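Long-range contacts in chloroplastic group IIB intron splicing facilitator CRS2, chloroplastic (PDB 1RYN), which is required for splicing of group IIB introns in chloroplasts, working in complexes with CAF1 or CAF2, and lacks the hydrolase activity of its peptidyl-tRNA hydrolase family: residues L7-G12 with I90-D95; L11-N16 with Q66-Y71; V25-V30 with V62-S67; F46-G51 with G73-P78. The protein carries 3 engineered substitutions. One frame throughout, in Å; residues are numbered along the deposited sequence.

The four contacts are built on and around one mixed sheet of the peptidyl-tRNA hydrolase fold. Contact 1, centred about 3 Å from the chain's centre, pairs its parallel strands 6-10 and 90-96. Contact 3, centred about 6 Å away, lays helix 25-37 on one face over strand 58-65; contact 4, centred about 11 Å from contact 1, sets helix 73-83, which packs on the opposite face, against the start of strand 48-55. Contact 2 joins the loops leaving strands 6-10 and 58-65, sharing L11-G12 with contact 1 and Q66-S67 with contact 3. Along the chain, contacts 3 and 4 nest within the loop closed by contact 1. Shared residues and direct touches join sheet, helices and probable tRNA-binding loops.

Contact 1: residues L7-G12 with I90-D95; sequences LIAGLG and ILLIYD
L11 swings its CG opposite the carbonyl carbon (chi1 -50°), which spreads its two methyls over strand 90-96: CD2 meets L92 CD1 at 3.8 Å, while CD1 lies 3.9 Å from Y94 CB, the L11 and Y94 side chains running side by side. I8 uses its branch point differently. Its CG2, turned away from the backbone N, reaches I93 CD1 at 3.9 Å, and its CD1 bends back to L91 CB at the same separation.

The backbones fix this pairing. The strand axes run 14° apart in the same direction, and four hydrogen bonds step between them: L91 N to L7 O, A9 N to L91 O (3.0 Å, almost straight at 173°), I93 N to A9 O (2.9 Å) and L11 N to I93 O (2.9 Å). The absence of a side chain at G10 accompanies a close approach to I93, with CA-CA at 4.4 Å and a CA-H...O contact to I93 O. A9 and L92 share the sheet face packed by I76 of helix 73-83; I93 faces M29 and I33 of helix 25-37.

Buried throughout, the pair is a parallel ladder at the centre of the peptidyl-tRNA hydrolase fold. Near the C-terminal end of strand 90-96, D95 bonds H115 through OD1 and H23 through OD2, the D95-H23 pair matching by similarity the carboxylate and proton-accepting histidine of the hydrolases.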
loop_
_atom_site.group_PDB
_atom_site.type_symbol
_atom_site.label_atom_id
_atom_site.label_comp_id
_atom_site.label_asym_id
_atom_site.label_seq_id
_atom_site.Cartn_x
_atom_site.Cartn_y
_atom_site.Cartn_z
ATOM N N LEU A 7 -4.720 8.824 5.668
ATOM C CA LEU A 7 -3.303 8.720 5.402
ATOM C C LEU A 7 -3.129 7.514 4.477
ATOM O O LEU A 7 -3.386 6.396 4.899
ATOM C CB LEU A 7 -2.527 8.475 6.715
ATOM C CG LEU A 7 -0.997 8.593 6.612
ATOM C CD1 LEU A 7 -0.343 7.285 6.163
ATOM C CD2 LEU A 7 -0.632 9.754 5.697
ATOM N N ILE A 8 -2.739 7.723 3.222
ATOM C CA ILE A 8 -2.573 6.618 2.285
ATOM C C ILE A 8 -1.079 6.395 2.174
ATOM O O ILE A 8 -0.390 7.226 1.609
ATOM C CB ILE A 8 -3.144 6.968 0.917
ATOM C CG1 ILE A 8 -4.659 7.250 0.971
ATOM C CG2 ILE A 8 -2.883 5.823 -0.052
ATOM C CD1 ILE A 8 -5.262 6.926 2.330
ATOM N N ALA A 9 -0.567 5.297 2.735
ATOM C CA ALA A 9 0.861 5.037 2.710
ATOM C C ALA A 9 1.180 3.746 2.050
ATOM O O ALA A 9 0.582 2.761 2.396
ATOM C CB ALA A 9 1.310 4.823 4.139
ATOM N N GLY A 10 2.139 3.745 1.149
ATOM C CA GLY A 10 2.514 2.494 0.501
ATOM C C GLY A 10 3.897 2.201 1.028
ATOM O O GLY A 10 4.662 3.134 1.283
ATOM N N LEU A 11 4.212 0.940 1.227
ATOM C CA LEU A 11 5.511 0.588 1.764
ATOM C C LEU A 11 6.568 0.232 0.731
ATOM O O LEU A 11 6.259 -0.153 -0.371
ATOM C CB LEU A 11 5.372 -0.512 2.832
ATOM C CG LEU A 11 4.307 -0.195 3.884
ATOM C CD1 LEU A 11 4.225 -1.344 4.891
ATOM C CD2 LEU A 11 4.664 1.096 4.634
ATOM N N GLY A 12 7.826 0.344 1.098
ATOM C CA GLY A 12 8.902 0.001 0.181
ATOM C C GLY A 12 10.252 0.490 0.709
ATOM O O GLY A 12 10.336 1.030 1.809
ATOM N N ILE A 90 -6.215 4.978 8.533
ATOM C CA ILE A 90 -4.846 4.747 8.137
ATOM C C ILE A 90 -4.873 3.526 7.209
ATOM O O ILE A 90 -5.087 2.443 7.700
ATOM C CB ILE A 90 -3.841 4.522 9.270
ATOM C CG1 ILE A 90 -3.738 5.748 10.162
ATOM C CG2 ILE A 90 -2.452 4.223 8.688
ATOM C CD1 ILE A 90 -3.257 5.388 11.554
ATOM N N LEU A 91 -4.662 3.760 5.891
ATOM C CA LEU A 91 -4.626 2.771 4.854
ATOM C C LEU A 91 -3.193 2.445 4.432
ATOM O O LEU A 91 -2.489 3.253 3.847
ATOM C CB LEU A 91 -5.422 3.266 3.641
ATOM C CG LEU A 91 -5.259 2.336 2.441
ATOM C CD1 LEU A 91 -6.046 1.062 2.672
ATOM C CD2 LEU A 91 -5.712 3.021 1.163
ATOM N N LEU A 92 -2.750 1.236 4.729
ATOM C CA LEU A 92 -1.405 0.760 4.389
ATOM C C LEU A 92 -1.458 -0.121 3.155
ATOM O O LEU A 92 -2.294 -1.038 3.079
ATOM C CB LEU A 92 -0.791 -0.106 5.522
ATOM C CG LEU A 92 -0.065 0.700 6.607
ATOM C CD1 LEU A 92 1.103 1.438 6.010
ATOM C CD2 LEU A 92 -1.037 1.678 7.278
ATOM N N ILE A 93 -0.553 0.131 2.212
ATOM C CA ILE A 93 -0.500 -0.681 0.981
ATOM C C ILE A 93 0.824 -1.370 0.877
ATOM O O ILE A 93 1.882 -0.725 0.992
ATOM C CB ILE A 93 -0.674 0.212 -0.200
ATOM C CG1 ILE A 93 -1.973 1.018 0.066
ATOM C CG2 ILE A 93 -0.710 -0.723 -1.424
ATOM C CD1 ILE A 93 -2.321 2.081 -0.972
ATOM N N TYR A 94 0.803 -2.659 0.692
ATOM C CA TYR A 94 2.081 -3.346 0.661
ATOM C C TYR A 94 1.998 -4.680 -0.068
ATOM O O TYR A 94 0.889 -5.150 -0.300
ATOM C CB TYR A 94 2.567 -3.574 2.116
ATOM C CG TYR A 94 1.593 -4.459 2.810
ATOM C CD1 TYR A 94 1.770 -5.837 2.875
ATOM C CD2 TYR A 94 0.425 -3.917 3.332
ATOM C CE1 TYR A 94 0.813 -6.632 3.503
ATOM C CE2 TYR A 94 -0.555 -4.703 3.931
ATOM C CZ TYR A 94 -0.358 -6.073 4.010
ATOM O OH TYR A 94 -1.317 -6.830 4.612
ATOM N N ASP A 95 3.201 -5.228 -0.423
ATOM C CA ASP A 95 3.433 -6.511 -1.149
ATOM C C ASP A 95 3.092 -7.740 -0.299
ATOM O O ASP A 95 3.526 -7.873 0.828
ATOM C CB ASP A 95 4.927 -6.612 -1.579
ATOM C CG ASP A 95 5.904 -6.513 -0.425
ATOM O OD1 ASP A 95 6.117 -5.450 0.167
ATOM O OD2 ASP A 95 6.497 -7.664 -0.118
#

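Contact 2: residues L11-N16 with Q66-Y71; sequences LGNPGN and QSYMNY
N13 and M69 are joined by the one direct hydrogen bond between these loops: M69 N donates to N13 OD1 at 2.8 Å, approaching 34° out of the amide's carbonyl plane. The amide is brought there by N13 CG standing beside its own backbone N (chi1 -66°). Next to it, P14 lies over one face of the Y68 ring; its CD is 3.4 Å from the ring centroid and only 6° off the normal, a textbook CH-pi contact. P14 CB also meets Q66, whose OE1 is 3.3 Å away.

M69 folds twice along its chain, so that CE rests 3.4 Å from G12 CA and SD 3.7 Å from L11 CB. A water bridges the two backbones, donating to G12 O at 2.7 Å and accepting from Y68 N at 2.6 Å.

In the second shell, N24 OD1 receives the backbone N-H of N13, S72 OG bonds M69 O, and Y18 packs against the N13 side chain. With an alanine at N13, the buried M69 N-H would probably lose its acceptor and the Y68-M69 backbone be freer to shift.

Y68 and N70, like the adjoining Y18, are tRNA-binding positions by similarity, and M69 also touches D95 and H115; the paired loops are thus consistent with the rim of a hydrolase-type tRNA site.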
loop_
_atom_site.group_PDB
_atom_site.type_symbol
_atom_site.label_atom_id
_atom_site.label_comp_id
_atom_site.label_asym_id
_atom_site.label_seq_id
_atom_site.Cartn_x
_atom_site.Cartn_y
_atom_site.Cartn_z
ATOM N N LEU A 11 4.212 0.940 1.227
ATOM C CA LEU A 11 5.511 0.588 1.764
ATOM C C LEU A 11 6.568 0.232 0.731
ATOM O O LEU A 11 6.259 -0.153 -0.371
ATOM C CB LEU A 11 5.372 -0.512 2.832
ATOM C CG LEU A 11 4.307 -0.195 3.884
ATOM C CD1 LEU A 11 4.225 -1.344 4.891
ATOM C CD2 LEU A 11 4.664 1.096 4.634
ATOM N N GLY A 12 7.826 0.344 1.098
ATOM C CA GLY A 12 8.902 0.001 0.181
ATOM C C GLY A 12 10.252 0.490 0.709
ATOM O O GLY A 12 10.336 1.030 1.809
ATOM N N ASN A 13 11.293 0.295 -0.104
ATOM C CA ASN A 13 12.649 0.746 0.187
ATOM C C ASN A 13 12.978 1.779 -0.860
ATOM O O ASN A 13 12.806 1.578 -2.066
ATOM C CB ASN A 13 13.692 -0.369 0.110
ATOM C CG ASN A 13 13.496 -1.406 1.193
ATOM O OD1 ASN A 13 13.407 -1.053 2.367
ATOM N ND2 ASN A 13 13.407 -2.678 0.803
ATOM N N PRO A 14 13.464 2.885 -0.417
ATOM C CA PRO A 14 13.773 3.936 -1.339
ATOM C C PRO A 14 15.061 3.663 -2.071
ATOM O O PRO A 14 15.931 2.984 -1.525
ATOM C CB PRO A 14 14.014 5.160 -0.423
ATOM C CG PRO A 14 14.430 4.600 0.934
ATOM C CD PRO A 14 14.192 3.091 0.860
ATOM N N GLY A 15 15.159 4.221 -3.284
ATOM C CA GLY A 15 16.367 4.123 -4.095
ATOM C C GLY A 15 16.384 3.222 -5.301
ATOM O O GLY A 15 15.830 2.137 -5.282
ATOM N N ASN A 16 17.092 3.731 -6.316
ATOM C CA ASN A 16 17.324 3.133 -7.630
ATOM C C ASN A 16 17.612 1.671 -7.516
ATOM O O ASN A 16 17.355 0.885 -8.437
ATOM C CB ASN A 16 18.580 3.745 -8.275
ATOM C CG ASN A 16 18.368 5.075 -8.974
ATOM O OD1 ASN A 16 19.342 5.790 -9.282
ATOM N ND2 ASN A 16 17.097 5.412 -9.205
ATOM N N GLN A 66 10.458 6.837 4.010
ATOM C CA GLN A 66 11.790 6.803 3.482
ATOM C C GLN A 66 12.750 6.125 4.432
ATOM O O GLN A 66 13.976 6.172 4.272
ATOM C CB GLN A 66 12.218 8.273 3.340
ATOM C CG GLN A 66 13.106 8.587 2.125
ATOM C CD GLN A 66 12.397 8.378 0.817
ATOM O OE1 GLN A 66 13.047 8.344 -0.239
ATOM N NE2 GLN A 66 11.094 8.149 0.888
ATOM N N SER A 67 12.201 5.477 5.428
ATOM C CA SER A 67 13.022 4.821 6.408
ATOM C C SER A 67 13.394 3.369 6.135
ATOM O O SER A 67 14.098 2.772 6.965
ATOM C CB SER A 67 12.385 4.938 7.784
ATOM O OG SER A 67 11.099 4.335 7.769
ATOM N N TYR A 68 12.917 2.801 5.010
ATOM C CA TYR A 68 13.175 1.405 4.696
ATOM C C TYR A 68 12.070 0.508 5.284
ATOM O O TYR A 68 11.561 0.663 6.385
ATOM C CB TYR A 68 14.629 0.924 4.947
ATOM C CG TYR A 68 15.635 1.623 4.026
ATOM C CD1 TYR A 68 15.867 3.002 4.066
ATOM C CD2 TYR A 68 16.353 0.880 3.080
ATOM C CE1 TYR A 68 16.778 3.606 3.195
ATOM C CE2 TYR A 68 17.275 1.457 2.205
ATOM C CZ TYR A 68 17.508 2.829 2.286
ATOM O OH TYR A 68 18.415 3.412 1.440
ATOM N N MET A 69 11.670 -0.425 4.498
ATOM C CA MET A 69 10.634 -1.349 4.796
ATOM C C MET A 69 10.357 -1.704 6.244
ATOM O O MET A 69 9.303 -1.429 6.792
ATOM C CB MET A 69 10.829 -2.617 3.957
ATOM C CG MET A 69 9.704 -3.596 4.100
ATOM S SD MET A 69 8.171 -2.896 3.463
ATOM C CE MET A 69 8.525 -3.010 1.691
ATOM N N ASN A 70 11.259 -2.384 6.862
ATOM C CA ASN A 70 11.007 -2.817 8.211
ATOM C C ASN A 70 10.867 -1.765 9.303
ATOM O O ASN A 70 10.441 -2.077 10.417
ATOM C CB ASN A 70 11.930 -3.976 8.572
ATOM C CG ASN A 70 12.883 -4.239 7.423
ATOM O OD1 ASN A 70 13.359 -3.301 6.760
ATOM N ND2 ASN A 70 13.174 -5.509 7.183
ATOM N N TYR A 71 11.194 -0.516 8.997
ATOM C CA TYR A 71 11.082 0.556 9.986
ATOM C C TYR A 71 9.978 1.582 9.602
ATOM O O TYR A 71 9.966 2.708 10.085
ATOM C CB TYR A 71 12.460 1.230 10.261
ATOM C CG TYR A 71 13.464 0.112 10.335
ATOM C CD1 TYR A 71 14.330 -0.150 9.272
ATOM C CD2 TYR A 71 13.469 -0.753 11.429
ATOM C CE1 TYR A 71 15.210 -1.232 9.302
ATOM C CE2 TYR A 71 14.337 -1.841 11.478
ATOM C CZ TYR A 71 15.205 -2.081 10.411
ATOM O OH TYR A 71 16.043 -3.156 10.452
HETATM O O HOH W 1 11.223 3.314 3.056
#

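Contact 3: residues V25-V30 with V62-S67; sequences VGFEMV and VVKPQS
K64 projects from strand 58-65 toward helix 25-37, an alpha-on-beta layer in which the segment axes approach to 8.7 Å and run nearly antiparallel, 153° apart. Followed outward, the lysine's CB lies 3.7 Å from F27 CE1. CG, placed beside the backbone N (chi1 -87°), is 3.6 Å from F27 CD1, the two side chains crossing at a slant. Bends at chi3 and chi4 then carry NZ to D31 of the same helix, where a salt bridge with OD2 takes the charge; the ring centroid of F27, 5.1 Å from NZ, offers at most a weak cation-pi attraction.

V30, one turn further along the helix, meets the earlier strand residue V62, its CG2 4.0 Å from V62 CB as the two valines slide past each other. The F27 ring also extends to the neighbouring loop, packing on G12 and P14. An alanine replacing F27 would probably leave the K64 methylenes and the G12 backbone without their shared aromatic neighbour, opening a gap at the helix-strand junction. At the far rim of that ring, near its plane, CZ meets the backbone oxygen P65 O edge-on at 3.2 Å.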
loop_
_atom_site.group_PDB
_atom_site.type_symbol
_atom_site.label_atom_id
_atom_site.label_comp_id
_atom_site.label_asym_id
_atom_site.label_seq_id
_atom_site.Cartn_x
_atom_site.Cartn_y
_atom_site.Cartn_z
ATOM N N VAL A 25 6.258 -2.759 -4.677
ATOM C CA VAL A 25 4.962 -2.590 -5.276
ATOM C C VAL A 25 4.110 -1.533 -4.542
ATOM O O VAL A 25 3.469 -0.681 -5.131
ATOM C CB VAL A 25 4.354 -3.963 -5.565
ATOM C CG1 VAL A 25 3.759 -4.652 -4.352
ATOM C CG2 VAL A 25 3.394 -3.937 -6.723
ATOM N N GLY A 26 4.123 -1.540 -3.223
ATOM C CA GLY A 26 3.340 -0.552 -2.506
ATOM C C GLY A 26 3.708 0.864 -2.876
ATOM O O GLY A 26 2.838 1.759 -2.845
ATOM N N PHE A 27 4.997 1.074 -3.215
ATOM C CA PHE A 27 5.482 2.398 -3.625
ATOM C C PHE A 27 4.914 2.698 -5.014
ATOM O O PHE A 27 4.505 3.811 -5.353
ATOM C CB PHE A 27 7.015 2.433 -3.725
ATOM C CG PHE A 27 7.737 2.883 -2.484
ATOM C CD1 PHE A 27 7.078 3.051 -1.270
ATOM C CD2 PHE A 27 9.113 3.101 -2.524
ATOM C CE1 PHE A 27 7.751 3.470 -0.120
ATOM C CE2 PHE A 27 9.800 3.521 -1.388
ATOM C CZ PHE A 27 9.122 3.712 -0.183
ATOM N N GLU A 28 4.871 1.668 -5.855
ATOM C CA GLU A 28 4.324 1.887 -7.176
ATOM C C GLU A 28 2.879 2.395 -7.105
ATOM O O GLU A 28 2.484 3.358 -7.774
ATOM C CB GLU A 28 4.335 0.564 -7.975
ATOM C CG GLU A 28 5.752 0.052 -8.341
ATOM C CD GLU A 28 5.807 -0.955 -9.481
ATOM O OE1 GLU A 28 6.602 -1.873 -9.482
ATOM O OE2 GLU A 28 4.967 -0.721 -10.488
ATOM N N MET A 29 2.080 1.702 -6.289
ATOM C CA MET A 29 0.658 2.018 -6.112
ATOM C C MET A 29 0.493 3.419 -5.603
ATOM O O MET A 29 -0.253 4.208 -6.140
ATOM C CB MET A 29 -0.052 0.937 -5.253
ATOM C CG MET A 29 -1.519 1.177 -5.011
ATOM S SD MET A 29 -2.591 0.461 -6.267
ATOM C CE MET A 29 -2.184 -1.303 -6.279
ATOM N N VAL A 30 1.238 3.758 -4.579
ATOM C CA VAL A 30 1.163 5.102 -4.070
ATOM C C VAL A 30 1.594 6.130 -5.144
ATOM O O VAL A 30 0.929 7.149 -5.294
ATOM C CB VAL A 30 1.616 5.225 -2.589
ATOM C CG1 VAL A 30 3.123 5.314 -2.410
ATOM C CG2 VAL A 30 0.901 6.339 -1.847
ATOM N N VAL A 62 -0.843 11.310 1.025
ATOM C CA VAL A 62 -0.299 10.124 0.453
ATOM C C VAL A 62 1.163 10.196 0.796
ATOM O O VAL A 62 1.788 11.253 0.723
ATOM C CB VAL A 62 -0.650 9.928 -0.987
ATOM C CG1 VAL A 62 -2.163 10.107 -1.125
ATOM C CG2 VAL A 62 0.069 10.971 -1.806
ATOM N N VAL A 63 1.668 9.056 1.200
ATOM C CA VAL A 63 2.988 8.943 1.697
ATOM C C VAL A 63 3.798 7.756 1.265
ATOM O O VAL A 63 3.288 6.669 1.040
ATOM C CB VAL A 63 2.671 8.534 3.144
ATOM C CG1 VAL A 63 3.881 8.557 4.045
ATOM C CG2 VAL A 63 1.548 9.377 3.681
ATOM N N LYS A 64 5.092 7.967 1.236
ATOM C CA LYS A 64 6.017 6.890 0.930
ATOM C C LYS A 64 7.098 6.992 1.989
ATOM O O LYS A 64 7.954 7.859 1.902
ATOM C CB LYS A 64 6.637 7.021 -0.445
ATOM C CG LYS A 64 5.789 6.380 -1.530
ATOM C CD LYS A 64 5.939 7.057 -2.891
ATOM C CE LYS A 64 7.379 7.380 -3.278
ATOM N NZ LYS A 64 7.710 7.022 -4.671
ATOM N N PRO A 65 7.044 6.178 3.017
ATOM C CA PRO A 65 8.087 6.283 4.050
ATOM C C PRO A 65 9.503 6.140 3.442
ATOM O O PRO A 65 9.734 5.429 2.458
ATOM C CB PRO A 65 7.766 5.234 5.126
ATOM C CG PRO A 65 6.313 4.847 4.852
ATOM C CD PRO A 65 6.054 5.134 3.372
ATOM N N GLN A 66 10.458 6.837 4.010
ATOM C CA GLN A 66 11.790 6.803 3.482
ATOM C C GLN A 66 12.750 6.125 4.432
ATOM O O GLN A 66 13.976 6.172 4.272
ATOM C CB GLN A 66 12.218 8.273 3.340
ATOM C CG GLN A 66 13.106 8.587 2.125
ATOM C CD GLN A 66 12.397 8.378 0.817
ATOM O OE1 GLN A 66 13.047 8.344 -0.239
ATOM N NE2 GLN A 66 11.094 8.149 0.888
ATOM N N SER A 67 12.201 5.477 5.428
ATOM C CA SER A 67 13.022 4.821 6.408
ATOM C C SER A 67 13.394 3.369 6.135
ATOM O O SER A 67 14.098 2.772 6.965
ATOM C CB SER A 67 12.385 4.938 7.784
ATOM O OG SER A 67 11.099 4.335 7.769
#

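Contact 4: residues F46-G51 with G73-P78; sequences FKSLLG and GEAIGP. Engineered in segment 46-51: F46 (natural residue Ser).
The turn of a beta hairpin, between strands 43-45 and 48-55, packs on the first turns of helix 73-83. Its two central residues, F46 and K47, both adopt left-handed backbone conformations (phi 61° at K47), and the helix presents A75 to the bend. F46 is an engineered substitution for serine.

The A75 methyl sits in a polar notch: its CB is 3.1 Å from F46 O and 3.1 Å from S48 OG, while K47 O stands 3.8 Å away. A75 CA adds a CA-H...O contact to F46 O at 3.4 Å. S48 OG donates to F46 O at 2.8 Å from well above that carbonyl's plane (62° out of it), holding hydroxyl and carbonyl together beside the methyl; Q45 O is a second acceptor competing for the same hydrogen.

Further along the helix the F46 ring, directed there by CG lying opposite the carbonyl carbon (chi1 -49°), passes P78 in the opposite sense, CD1 3.7 Å from P78 CB, with P78 O above one ring face near its rim. On the solvent side K47 and E74 extend alongside each other, NZ and OE1 4.1 Å apart, too far for a salt bridge.

F46 also meets Y82 and L79 of the same helix, K47 pairs by backbone with Q66 beyond strand 58-65, and I76, directed away from the turn, packs on I90 and L92 of strand 90-96.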
loop_
_atom_site.group_PDB
_atom_site.type_symbol
_atom_site.label_atom_id
_atom_site.label_comp_id
_atom_site.label_asym_id
_atom_site.label_seq_id
_atom_site.Cartn_x
_atom_site.Cartn_y
_atom_site.Cartn_z
ATOM N N PHE A 46 8.922 13.492 9.012
ATOM C CA PHE A 46 8.867 12.230 9.694
ATOM C C PHE A 46 9.449 11.081 8.908
ATOM O O PHE A 46 8.845 10.013 8.835
ATOM C CB PHE A 46 7.415 11.886 10.036
ATOM C CG PHE A 46 6.714 13.031 10.689
ATOM C CD1 PHE A 46 6.768 13.224 12.067
ATOM C CD2 PHE A 46 5.986 13.937 9.919
ATOM C CE1 PHE A 46 6.098 14.296 12.662
ATOM C CE2 PHE A 46 5.320 15.015 10.500
ATOM C CZ PHE A 46 5.373 15.196 11.881
ATOM N N LYS A 47 10.615 11.268 8.327
ATOM C CA LYS A 47 11.207 10.161 7.589
ATOM C C LYS A 47 10.369 9.674 6.403
ATOM O O LYS A 47 10.362 8.475 6.041
ATOM C CB LYS A 47 11.667 9.015 8.501
ATOM C CG LYS A 47 13.191 8.827 8.492
ATOM C CD LYS A 47 13.675 7.464 8.995
ATOM C CE LYS A 47 15.195 7.280 8.974
ATOM N NZ LYS A 47 15.659 6.034 9.622
ATOM N N SER A 48 9.672 10.621 5.778
ATOM C CA SER A 48 8.847 10.252 4.624
ATOM C C SER A 48 8.662 11.393 3.661
ATOM O O SER A 48 8.856 12.571 3.981
ATOM C CB SER A 48 7.469 9.774 5.050
ATOM O OG SER A 48 7.416 9.570 6.447
ATOM N N LEU A 49 8.267 11.027 2.460
ATOM C CA LEU A 49 7.983 11.997 1.432
ATOM C C LEU A 49 6.476 11.927 1.299
ATOM O O LEU A 49 5.902 10.822 1.215
ATOM C CB LEU A 49 8.650 11.639 0.088
ATOM C CG LEU A 49 10.102 12.071 0.019
ATOM C CD1 LEU A 49 10.582 12.019 -1.423
ATOM C CD2 LEU A 49 10.204 13.489 0.548
ATOM N N LEU A 50 5.837 13.082 1.284
ATOM C CA LEU A 50 4.404 13.078 1.175
ATOM C C LEU A 50 3.874 14.225 0.416
ATOM O O LEU A 50 4.589 15.214 0.224
ATOM C CB LEU A 50 3.667 12.960 2.529
ATOM C CG LEU A 50 3.885 14.071 3.546
ATOM C CD1 LEU A 50 5.171 14.856 3.330
ATOM C CD2 LEU A 50 2.684 14.983 3.502
ATOM N N GLY A 51 2.601 14.054 0.030
ATOM C CA GLY A 51 1.845 15.064 -0.700
ATOM C C GLY A 51 0.469 15.170 -0.052
ATOM O O GLY A 51 0.052 14.289 0.703
ATOM N N GLY A 73 7.162 1.980 10.475
ATOM C CA GLY A 73 6.430 2.486 11.604
ATOM C C GLY A 73 7.046 3.761 12.151
ATOM O O GLY A 73 6.353 4.594 12.732
ATOM N N GLU A 74 8.355 3.902 11.972
ATOM C CA GLU A 74 9.002 5.111 12.467
ATOM C C GLU A 74 8.481 6.298 11.752
ATOM O O GLU A 74 8.654 7.424 12.216
ATOM C CB GLU A 74 10.508 5.067 12.269
ATOM C CG GLU A 74 10.973 3.756 12.850
ATOM C CD GLU A 74 12.427 3.766 13.098
ATOM O OE1 GLU A 74 13.181 4.569 12.565
ATOM O OE2 GLU A 74 12.779 2.804 13.915
ATOM N N ALA A 75 7.858 6.059 10.607
ATOM C CA ALA A 75 7.317 7.188 9.873
ATOM C C ALA A 75 5.816 7.338 10.095
ATOM O O ALA A 75 5.327 8.378 10.537
ATOM C CB ALA A 75 7.688 7.176 8.390
ATOM N N ILE A 76 5.077 6.286 9.793
ATOM C CA ILE A 76 3.622 6.267 9.917
ATOM C C ILE A 76 3.034 6.696 11.253
ATOM O O ILE A 76 2.117 7.516 11.281
ATOM C CB ILE A 76 3.040 4.917 9.482
ATOM C CG1 ILE A 76 3.388 4.657 8.028
ATOM C CG2 ILE A 76 1.525 4.931 9.623
ATOM C CD1 ILE A 76 2.923 3.318 7.539
ATOM N N GLY A 77 3.540 6.119 12.351
ATOM C CA GLY A 77 3.051 6.419 13.681
ATOM C C GLY A 77 3.011 7.925 13.990
ATOM O O GLY A 77 1.992 8.473 14.354
ATOM N N PRO A 78 4.142 8.585 13.866
ATOM C CA PRO A 78 4.247 9.968 14.144
ATOM C C PRO A 78 3.531 10.759 13.101
ATOM O O PRO A 78 2.933 11.784 13.415
ATOM C CB PRO A 78 5.730 10.306 14.115
ATOM C CG PRO A 78 6.435 9.098 13.523
ATOM C CD PRO A 78 5.437 7.966 13.507
#